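Local coordinates for protein mRNA export factor MEX67 (Candida albicans, PDB 1Q40) that probably helps export mRNA from the nucleus, through an NTF2-like domain that pairs with another protein chain, at residues 181-186 with 202-207. Sequence-based numbering, arbitrary orientation.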
ATOM      1  N   LYS B 181      15.711  -2.632  -4.503  1.00 27.99           N
ATOM      2  CA  LYS B 181      14.294  -2.957  -4.353  1.00 26.78           C
ATOM      3  C   LYS B 181      13.469  -1.666  -4.409  1.00 26.42           C
ATOM      4  O   LYS B 181      13.967  -0.596  -4.111  1.00 25.93           O
ATOM      5  CB  LYS B 181      14.035  -3.656  -3.018  1.00 26.28           C
ATOM      6  CG  LYS B 181      14.907  -4.884  -2.733  1.00 26.67           C
ATOM      7  CD  LYS B 181      14.475  -6.095  -3.535  1.00 25.90           C
ATOM      8  CE  LYS B 181      15.119  -7.372  -2.998  1.00 25.50           C
ATOM      9  NZ  LYS B 181      16.608  -7.285  -2.979  1.00 27.84           N
ATOM     10  N   SER B 182      12.209  -1.772  -4.808  1.00 25.63           N
ATOM     11  CA  SER B 182      11.274  -0.668  -4.613  1.00 25.67           C
ATOM     12  C   SER B 182      10.465  -0.978  -3.366  1.00 24.98           C
ATOM     13  O   SER B 182      10.470  -2.112  -2.876  1.00 24.78           O
ATOM     14  CB  SER B 182      10.383  -0.457  -5.833  1.00 25.92           C
ATOM     15  OG  SER B 182      11.125   0.162  -6.868  1.00 26.34           O
ATOM     16  N   PHE B 183       9.816   0.042  -2.822  1.00 25.27           N
ATOM     17  CA  PHE B 183       9.105  -0.103  -1.561  1.00 24.74           C
ATOM     18  C   PHE B 183       8.099   1.012  -1.308  1.00 25.43           C
ATOM     19  O   PHE B 183       8.141   2.088  -1.925  1.00 24.69           O
ATOM     20  CB  PHE B 183      10.107  -0.105  -0.398  1.00 25.02           C
ATOM     21  CG  PHE B 183      10.600   1.268  -0.036  1.00 24.91           C
ATOM     22  CD1 PHE B 183       9.963   2.007   0.963  1.00 25.41           C
ATOM     23  CD2 PHE B 183      11.664   1.835  -0.717  1.00 25.97           C
ATOM     24  CE1 PHE B 183      10.386   3.295   1.280  1.00 26.90           C
ATOM     25  CE2 PHE B 183      12.112   3.130  -0.401  1.00 26.89           C
ATOM     26  CZ  PHE B 183      11.480   3.857   0.601  1.00 27.33           C
ATOM     27  N   ASP B 184       7.210   0.721  -0.359  1.00 25.73           N
ATOM     28  CA  ASP B 184       6.297   1.684   0.234  1.00 26.34           C
ATOM     29  C   ASP B 184       6.319   1.480   1.745  1.00 26.05           C
ATOM     30  O   ASP B 184       6.350   0.355   2.217  1.00 25.48           O
ATOM     31  CB  ASP B 184       4.890   1.469  -0.302  1.00 26.57           C
ATOM     32  CG  ASP B 184       4.873   1.179  -1.801  1.00 28.26           C
ATOM     33  OD1 ASP B 184       4.766   2.157  -2.596  1.00 28.47           O
ATOM     34  OD2 ASP B 184       4.963   0.006  -2.259  1.00 28.97           O
ATOM     35  N   ARG B 185       6.296   2.566   2.504  1.00 26.34           N
ATOM     36  CA  ARG B 185       6.350   2.485   3.946  1.00 26.40           C
ATOM     37  C   ARG B 185       5.390   3.495   4.572  1.00 27.19           C
ATOM     38  O   ARG B 185       5.428   4.675   4.234  1.00 28.13           O
ATOM     39  CB  ARG B 185       7.770   2.753   4.428  1.00 26.75           C
ATOM     40  CG  ARG B 185       8.021   2.297   5.854  1.00 27.59           C
ATOM     41  CD  ARG B 185       9.497   2.279   6.247  1.00 27.73           C
ATOM     42  NE  ARG B 185       9.661   1.688   7.569  1.00 29.26           N
ATOM     43  CZ  ARG B 185      10.815   1.310   8.100  1.00 29.26           C
ATOM     44  NH1 ARG B 185      10.833   0.795   9.320  1.00 31.21           N
ATOM     45  NH2 ARG B 185      11.944   1.430   7.430  1.00 29.46           N
ATOM     46  N   THR B 186       4.566   3.019   5.501  1.00 27.25           N
ATOM     47  CA  THR B 186       3.530   3.812   6.160  1.00 28.41           C
ATOM     48  C   THR B 186       3.788   3.887   7.661  1.00 29.01           C
ATOM     49  O   THR B 186       3.941   2.864   8.322  1.00 27.10           O
ATOM     50  CB  THR B 186       2.145   3.182   5.897  1.00 27.83           C
ATOM     51  OG1 THR B 186       1.844   3.261   4.505  1.00 29.00           O
ATOM     52  CG2 THR B 186       1.017   3.982   6.555  1.00 29.66           C
ATOM     53  N   ASP B 202       3.956   0.910  11.840  1.00 29.20           N
ATOM     54  CA  ASP B 202       5.003   1.013  10.835  1.00 28.20           C
ATOM     55  C   ASP B 202       4.904  -0.236   9.954  1.00 27.53           C
ATOM     56  O   ASP B 202       5.154  -1.339  10.440  1.00 26.14           O
ATOM     57  CB  ASP B 202       6.335   1.078  11.562  1.00 29.26           C
ATOM     58  CG  ASP B 202       7.521   1.307  10.653  1.00 29.53           C
ATOM     59  OD1 ASP B 202       7.404   1.213   9.413  1.00 28.32           O
ATOM     60  OD2 ASP B 202       8.649   1.569  11.127  1.00 32.44           O
ATOM     61  N   THR B 203       4.507  -0.064   8.684  1.00 26.93           N
ATOM     62  CA  THR B 203       4.407  -1.173   7.731  1.00 26.97           C
ATOM     63  C   THR B 203       5.293  -0.904   6.519  1.00 26.35           C
ATOM     64  O   THR B 203       5.171   0.140   5.880  1.00 26.35           O
ATOM     65  CB  THR B 203       2.938  -1.427   7.268  1.00 27.09           C
ATOM     66  OG1 THR B 203       2.300  -0.207   6.851  1.00 27.93           O
ATOM     67  CG2 THR B 203       2.085  -1.877   8.413  1.00 29.29           C
ATOM     68  N   LEU B 204       6.168  -1.862   6.211  1.00 25.24           N
ATOM     69  CA  LEU B 204       7.111  -1.765   5.111  1.00 24.98           C
ATOM     70  C   LEU B 204       6.728  -2.813   4.083  1.00 24.35           C
ATOM     71  O   LEU B 204       6.621  -3.985   4.419  1.00 23.57           O
ATOM     72  CB  LEU B 204       8.530  -2.057   5.607  1.00 25.21           C
ATOM     73  CG  LEU B 204       9.663  -2.137   4.574  1.00 25.07           C
ATOM     74  CD1 LEU B 204       9.760  -0.877   3.725  1.00 26.53           C
ATOM     75  CD2 LEU B 204      10.975  -2.391   5.271  1.00 25.15           C
ATOM     76  N   LEU B 205       6.529  -2.382   2.837  1.00 23.82           N
ATOM     77  CA  LEU B 205       6.251  -3.271   1.726  1.00 23.34           C
ATOM     78  C   LEU B 205       7.451  -3.278   0.779  1.00 22.92           C
ATOM     79  O   LEU B 205       7.903  -2.221   0.342  1.00 22.79           O
ATOM     80  CB  LEU B 205       4.990  -2.833   0.980  1.00 23.77           C
ATOM     81  CG  LEU B 205       4.483  -3.835  -0.084  1.00 25.55           C
ATOM     82  CD1 LEU B 205       2.985  -3.820  -0.153  1.00 28.29           C
ATOM     83  CD2 LEU B 205       5.035  -3.538  -1.482  1.00 25.39           C
ATOM     84  N   ILE B 206       7.937  -4.478   0.466  1.00 22.34           N
ATOM     85  CA  ILE B 206       9.109  -4.702  -0.387  1.00 21.91           C
ATOM     86  C   ILE B 206       8.654  -5.365  -1.685  1.00 21.39           C
ATOM     87  O   ILE B 206       7.895  -6.336  -1.655  1.00 20.93           O
ATOM     88  CB  ILE B 206      10.112  -5.617   0.352  1.00 22.39           C
ATOM     89  CG1 ILE B 206      10.564  -4.977   1.678  1.00 22.48           C
ATOM     90  CG2 ILE B 206      11.319  -5.946  -0.532  1.00 22.79           C
ATOM     91  CD1 ILE B 206      11.377  -3.682   1.513  1.00 23.91           C
ATOM     92  N   ARG B 207       9.114  -4.829  -2.814  1.00 21.71           N
ATOM     93  CA  ARG B 207       8.702  -5.263  -4.145  1.00 21.59           C
ATOM     94  C   ARG B 207       9.843  -5.071  -5.177  1.00 22.56           C
ATOM     95  O   ARG B 207      10.876  -4.435  -4.879  1.00 22.81           O
ATOM     96  CB  ARG B 207       7.411  -4.540  -4.573  1.00 21.44           C
ATOM     97  CG  ARG B 207       7.455  -3.021  -4.455  1.00 21.85           C
ATOM     98  CD  ARG B 207       6.143  -2.327  -4.772  1.00 22.61           C
ATOM     99  NE  ARG B 207       6.211  -0.887  -4.544  1.00 23.41           N
ATOM    100  CZ  ARG B 207       6.577   0.007  -5.460  1.00 26.46           C
ATOM    101  NH1 ARG B 207       6.600   1.295  -5.142  1.00 27.77           N
ATOM    102  NH2 ARG B 207       6.934  -0.372  -6.685  1.00 26.68           N
TER
HETATM  103  O   HOH W   1       1.356   1.729   9.440  1.00 33.25           O
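Ser182, Asp184 and Thr186 pair with Arg207, Leu205 and Thr203 as the hydrogen-bonded sites of an antiparallel hairpin, the axes of segments 181-186 and 202-207 running at 167°. Leu205 N to Asp184 O, at 2.8 Å, is the straightest of the six backbone bonds. At the non-hydrogen-bonded sites Phe183 faces Ile206 and Arg185 faces Leu204, and Arg185 CA makes a CA-H...O contact with Thr203 O at 3.3 Å.

Each face of the sheet carries a diagonal salt bridge. On one, the Arg207 and Asp184 side chains cross at about a right angle, yet guanidinium and carboxylate planes lie only 22° apart: the grip is side-on, Arg207 NE reaching Asp184 OD2 at 2.8 Å, NH1 to OD1 longer at 3.3 Å. Arg207 CG, between its own N and carbonyl carbon (chi1 52°), comes to 3.5 Å from Ser182 O. The guanidinium lays one face over Ser182 CB, toward the rim. His139 ND1 bonds Asp184 OD1. On the other face extended Arg185 brings NE to Asp202 OD1 at 3.0 Å, in the guanidinium plane and on the syn lone pair, and NH1 to OD2 at 2.9 Å. Leu204 CD1 touches Phe183 CD1 at 4.0 Å.

The Arg185 pair lies against helix 14-29, where Tyr24 packs on both; Trp28 adds a cation-pi contact to Arg185, Tyr39 OH a bond to Asp202. On the opposite face, polar side chains of another protein's chain bond Thr186 OG1 and Thr203 OG1. In this helix-backed curved sheet of an NTF2-like fold, Arg207 and His139 probably offset an acidic side chain of that other chain near Asp184 OD2.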